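Local coordinates for 3-oxoacyl-(Acyl-carrier protein) synthase (Burkholderia xenovorans, PDB 4EFI) that probably condenses acyl groups into 3-oxoacyl-(acyl-carrier protein) products, at residues 90-94 / 105-109; 93-97 / 124-128. All coordinates share one frame. Where two conformers were deposited one is given. Residue numbers count along the deposited sequence, not the author numbering.

Interaction 1 of 2, residues 90-94 / 105-109; sequences ALIFV and TAFVL
In the beta-alpha-beta unit formed by strand 90-94, helix 105-112 and strand 120-124, part of a thiolase-type fold, the first strand packs against the helix that follows it. Residues 90-94 are in beta conformation and 106-109 lie in the helix, with Leu109 N hydrogen-bonded to Thr105 O at 2.9 Å. The two axes approach to 8.2 Å, their N-to-C directions 133° apart, so the helix runs back obliquely across the strand. Phe93 faces Ala106, CA to CA 5.6 Å.

The contact between the segments is apolar and buried, covering 262 Å² in all. Leu91 and Phe93, two residues apart and both with chi1 t, send their CB atoms toward the helix, whereas Ile92 between them points away. Leu91 CD2 meets Ala106 CB at 3.9 Å and Leu91 CD1 meets Leu109 CB at 4.0 Å; Phe93 CB lies 4.1 Å from Ala106 CB, and Phe93 CD1 is 3.8 Å from Leu109 CD1. The small Ala106 thus sits close to both strand side chains.

The backbone N atoms of Thr105 and Ala106 are served from elsewhere, by the carboxylate of Asp123, and Thr105 OG1 pairs with Asn99 N. Phe93 CE2 comes within 3.5 Å of Thr105 CB. With chi1 m, Thr105 turns its methyl to the aromatic ring in a CH-pi contact, CG2 lying 4.0 Å from the Phe93 ring centroid and 21° off its normal.

Interaction 2 of 2, residues 93-97 / 124-128; sequences FVSQT and INLGC
At the C-terminal ends of the parallel strands 120-124, 90-94 and 149-156, the exit loops of the first two meet beside Cys128. In KAS III-like enzymes the active-site cysteine follows a strand at the start of a helix, and Cys128, just ahead of helix 130-143 and touching His270, is consistent with that role.

Val94 and Ile124, both in beta conformation, form a parallel bridge, CA to CA 4.9 Å, their side chains on the face that helix 130-143 covers. Ile124 N donates to Phe93 O at 2.9 Å, and Ser95 N makes a weak hydrogen bond to Ile124 O at 3.3 Å. Val94 CA adds a CA-H...O contact to Ile124 O, also 3.3 Å. Val94, chi1 t, packs CG1 on Leu126 CB at 3.9 Å.

The segments, 46° apart in direction, stay in touch beyond the bridge. Ser95 remains extended (phi/psi -170/156°), and Gln96 turns (psi 1°). Gln96 (chi1 m, chi2 t) has CG 3.4 Å from Asn125 OD1 and 3.5 Å from Leu126 O, and CD 3.4 Å from Gly127 CA. Gly127 adopts an unusual phi/psi of -108/-118°, and a CB there would clash with Gln96 OE1. One water donates to Gln96 OE1 at 2.7 Å and to Asn125 OD1 at 2.8 Å. Ser95 OG accepts from Thr97 N at 3.0 Å, an ST turn.

Strand 149-156 flanks the first segment through backbone bonds of Val94 to Ala153 and Gly155, and Ser95 OG also bonds Gly155 O; helix 130-143 packs on Val94, Ile124 and Leu126.

Strand 90-94 serves both contacts, whose centres lie 11 Å apart, and their segments share Phe93 and Val94. Along the chain the strand comes first, then helix 105-112, then strand 120-124 and its exit loop, so the two interactions tie successive parts of one beta-alpha-beta unit back to its opening strand. Interaction 1 uses the Leu91 and Phe93 face, under helix 105-112; interaction 2 uses the backbone side facing strand 120-124, and the C-terminal end. They touch where Ile92 CG2 meets Ile124 CD1 at 3.8 Å. The general lesson is that interaction 1 is made by side chains, interaction 2 largely by backbone pairing, with side chains carrying it on into the Cys128 loop, nearer the centre of the chain.

Interaction 1 of 2, residues 90-94 / 105-109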
loop_
_atom_site.group_PDB
_atom_site.type_symbol
_atom_site.label_atom_id
_atom_site.label_comp_id
_atom_site.label_asym_id
_atom_site.label_seq_id
_atom_site.Cartn_x
_atom_site.Cartn_y
_atom_site.Cartn_z
ATOM N N ALA A 90 15.485 -8.392 -9.592
ATOM C CA ALA A 90 14.085 -8.798 -9.540
ATOM C C ALA A 90 13.209 -7.571 -9.496
ATOM O O ALA A 90 13.589 -6.541 -8.914
ATOM C CB ALA A 90 13.829 -9.651 -8.293
ATOM N N LEU A 91 12.040 -7.681 -10.107
ATOM C CA LEU A 91 10.996 -6.677 -10.013
ATOM C C LEU A 91 9.706 -7.387 -9.626
ATOM O O LEU A 91 9.239 -8.307 -10.315
ATOM C CB LEU A 91 10.798 -5.939 -11.341
ATOM C CG LEU A 91 9.811 -4.768 -11.236
ATOM C CD1 LEU A 91 10.215 -3.557 -12.049
ATOM C CD2 LEU A 91 8.400 -5.209 -11.576
ATOM N N ILE A 92 9.136 -6.952 -8.508
ATOM C CA ILE A 92 7.867 -7.478 -8.031
ATOM C C ILE A 92 6.820 -6.392 -8.155
ATOM O O ILE A 92 7.024 -5.299 -7.633
ATOM C CB ILE A 92 8.001 -7.900 -6.566
ATOM C CG1 ILE A 92 9.146 -8.912 -6.397
ATOM C CG2 ILE A 92 6.684 -8.506 -6.072
ATOM C CD1 ILE A 92 9.410 -9.321 -4.944
ATOM N N PHE A 93 5.733 -6.680 -8.860
ATOM C CA PHE A 93 4.626 -5.733 -9.057
ATOM C C PHE A 93 3.440 -6.171 -8.221
ATOM O O PHE A 93 2.807 -7.209 -8.496
ATOM C CB PHE A 93 4.253 -5.666 -10.557
ATOM C CG PHE A 93 3.097 -4.723 -10.875
ATOM C CD1 PHE A 93 3.198 -3.372 -10.642
ATOM C CD2 PHE A 93 1.928 -5.195 -11.433
ATOM C CE1 PHE A 93 2.141 -2.504 -10.963
ATOM C CE2 PHE A 93 0.878 -4.343 -11.741
ATOM C CZ PHE A 93 0.994 -3.007 -11.528
ATOM N N VAL A 94 3.155 -5.414 -7.175
ATOM C CA VAL A 94 2.038 -5.682 -6.276
ATOM C C VAL A 94 0.945 -4.683 -6.596
ATOM O O VAL A 94 1.164 -3.458 -6.490
ATOM C CB VAL A 94 2.451 -5.542 -4.813
ATOM C CG1 VAL A 94 1.242 -5.794 -3.899
ATOM C CG2 VAL A 94 3.591 -6.506 -4.514
ATOM N N THR A 105 2.068 -7.423 -15.734
ATOM C CA THR A 105 2.583 -6.067 -15.890
ATOM C C THR A 105 4.061 -5.977 -15.487
ATOM O O THR A 105 4.796 -5.095 -15.961
ATOM C CB THR A 105 1.671 -5.083 -15.121
ATOM O OG1 THR A 105 0.366 -5.103 -15.711
ATOM C CG2 THR A 105 2.179 -3.652 -15.185
ATOM N N ALA A 106 4.527 -6.900 -14.645
ATOM C CA ALA A 106 5.952 -6.919 -14.326
ATOM C C ALA A 106 6.795 -7.080 -15.582
ATOM O O ALA A 106 7.891 -6.546 -15.648
ATOM C CB ALA A 106 6.252 -8.014 -13.325
ATOM N N PHE A 107 6.299 -7.794 -16.585
ATOM C CA PHE A 107 7.053 -7.950 -17.839
ATOM C C PHE A 107 7.099 -6.649 -18.619
ATOM O O PHE A 107 8.130 -6.310 -19.219
ATOM C CB PHE A 107 6.459 -9.071 -18.702
ATOM C CG PHE A 107 6.641 -10.418 -18.100
ATOM C CD1 PHE A 107 7.883 -11.035 -18.143
ATOM C CD2 PHE A 107 5.597 -11.053 -17.466
ATOM C CE1 PHE A 107 8.086 -12.241 -17.547
ATOM C CE2 PHE A 107 5.799 -12.271 -16.864
ATOM C CZ PHE A 107 7.060 -12.864 -16.913
ATOM N N VAL A 108 6.012 -5.894 -18.579
ATOM C CA VAL A 108 5.977 -4.592 -19.225
ATOM C C VAL A 108 6.984 -3.663 -18.542
ATOM O O VAL A 108 7.723 -2.917 -19.201
ATOM C CB VAL A 108 4.583 -3.969 -19.116
ATOM C CG1 VAL A 108 4.579 -2.564 -19.703
ATOM C CG2 VAL A 108 3.565 -4.856 -19.789
ATOM N N LEU A 109 6.988 -3.652 -17.207
ATOM C CA LEU A 109 7.944 -2.829 -16.468
ATOM C C LEU A 109 9.380 -3.255 -16.736
ATOM O O LEU A 109 10.272 -2.404 -16.882
ATOM C CB LEU A 109 7.639 -2.876 -14.981
ATOM C CG LEU A 109 6.421 -2.068 -14.531
ATOM C CD1 LEU A 109 5.918 -2.543 -13.195
ATOM C CD2 LEU A 109 6.773 -0.572 -14.447
#

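Interaction 2 of 2, residues 93-97 / 124-128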
loop_
_atom_site.group_PDB
_atom_site.type_symbol
_atom_site.label_atom_id
_atom_site.label_comp_id
_atom_site.label_asym_id
_atom_site.label_seq_id
_atom_site.Cartn_x
_atom_site.Cartn_y
_atom_site.Cartn_z
ATOM N N PHE A 93 5.733 -6.680 -8.860
ATOM C CA PHE A 93 4.626 -5.733 -9.057
ATOM C C PHE A 93 3.440 -6.171 -8.221
ATOM O O PHE A 93 2.807 -7.209 -8.496
ATOM C CB PHE A 93 4.253 -5.666 -10.557
ATOM C CG PHE A 93 3.097 -4.723 -10.875
ATOM C CD1 PHE A 93 3.198 -3.372 -10.642
ATOM C CD2 PHE A 93 1.928 -5.195 -11.433
ATOM C CE1 PHE A 93 2.141 -2.504 -10.963
ATOM C CE2 PHE A 93 0.878 -4.343 -11.741
ATOM C CZ PHE A 93 0.994 -3.007 -11.528
ATOM N N VAL A 94 3.155 -5.414 -7.175
ATOM C CA VAL A 94 2.038 -5.682 -6.276
ATOM C C VAL A 94 0.945 -4.683 -6.596
ATOM O O VAL A 94 1.164 -3.458 -6.490
ATOM C CB VAL A 94 2.451 -5.542 -4.813
ATOM C CG1 VAL A 94 1.242 -5.794 -3.899
ATOM C CG2 VAL A 94 3.591 -6.506 -4.514
ATOM N N SER A 95 -0.207 -5.197 -7.018
ATOM C CA SER A 95 -1.289 -4.359 -7.483
ATOM C C SER A 95 -2.546 -5.188 -7.663
ATOM O O SER A 95 -2.475 -6.409 -7.864
ATOM C CB SER A 95 -0.939 -3.739 -8.823
ATOM O OG SER A 95 -1.954 -2.842 -9.291
ATOM N N GLN A 96 -3.695 -4.530 -7.594
ATOM C CA GLN A 96 -4.976 -5.134 -7.934
ATOM C C GLN A 96 -5.500 -4.629 -9.285
ATOM O O GLN A 96 -6.586 -5.028 -9.692
ATOM C CB GLN A 96 -5.978 -4.819 -6.832
ATOM C CG GLN A 96 -5.531 -5.366 -5.496
ATOM C CD GLN A 96 -6.352 -4.875 -4.337
ATOM O OE1 GLN A 96 -6.971 -5.664 -3.640
ATOM N NE2 GLN A 96 -6.327 -3.585 -4.111
ATOM N N THR A 97 -4.729 -3.762 -9.950
ATOM C CA THR A 97 -5.178 -3.108 -11.174
ATOM C C THR A 97 -4.132 -3.215 -12.293
ATOM O O THR A 97 -3.656 -2.217 -12.822
ATOM C CB THR A 97 -5.656 -1.656 -10.905
ATOM O OG1 THR A 97 -4.662 -0.925 -10.154
ATOM C CG2 THR A 97 -6.970 -1.674 -10.121
ATOM N N ILE A 124 2.063 -9.946 -8.206
ATOM C CA ILE A 124 1.388 -10.523 -7.040
ATOM C C ILE A 124 0.145 -9.699 -6.697
ATOM O O ILE A 124 0.211 -8.464 -6.604
ATOM C CB ILE A 124 2.319 -10.536 -5.838
ATOM C CG1 ILE A 124 3.556 -11.344 -6.178
ATOM C CG2 ILE A 124 1.585 -11.068 -4.608
ATOM C CD1 ILE A 124 4.558 -11.445 -5.001
ATOM N N ASN A 125 -1.001 -10.364 -6.591
ATOM C CA ASN A 125 -2.263 -9.685 -6.283
ATOM C C ASN A 125 -2.540 -9.566 -4.797
ATOM O O ASN A 125 -3.062 -10.480 -4.172
ATOM C CB ASN A 125 -3.435 -10.390 -6.967
ATOM C CG ASN A 125 -4.763 -9.670 -6.766
ATOM O OD1 ASN A 125 -4.828 -8.592 -6.153
ATOM N ND2 ASN A 125 -5.819 -10.231 -7.314
ATOM N N LEU A 126 -2.160 -8.428 -4.248
ATOM C CA LEU A 126 -2.473 -8.078 -2.869
ATOM C C LEU A 126 -2.943 -6.649 -2.845
ATOM O O LEU A 126 -2.580 -5.837 -3.709
ATOM C CB LEU A 126 -1.235 -8.196 -1.987
ATOM C CG LEU A 126 -0.772 -9.609 -1.685
ATOM C CD1 LEU A 126 0.636 -9.550 -1.099
ATOM C CD2 LEU A 126 -1.741 -10.321 -0.743
ATOM N N GLY A 127 -3.751 -6.325 -1.841
ATOM C CA GLY A 127 -4.282 -4.981 -1.693
ATOM C C GLY A 127 -3.637 -4.266 -0.525
ATOM O O GLY A 127 -2.432 -4.051 -0.521
ATOM N N CYS A 128 -4.436 -3.910 0.466
ATOM C CA CYS A 128 -3.945 -3.014 1.500
ATOM C C CYS A 128 -2.807 -3.587 2.362
ATOM O O CYS A 128 -2.177 -2.822 3.082
ATOM C CB CYS A 128 -5.119 -2.464 2.316
ATOM S SG CYS A 128 -6.313 -1.562 1.287
HETATM O O HOH W 1 -6.478 -8.329 -3.917
#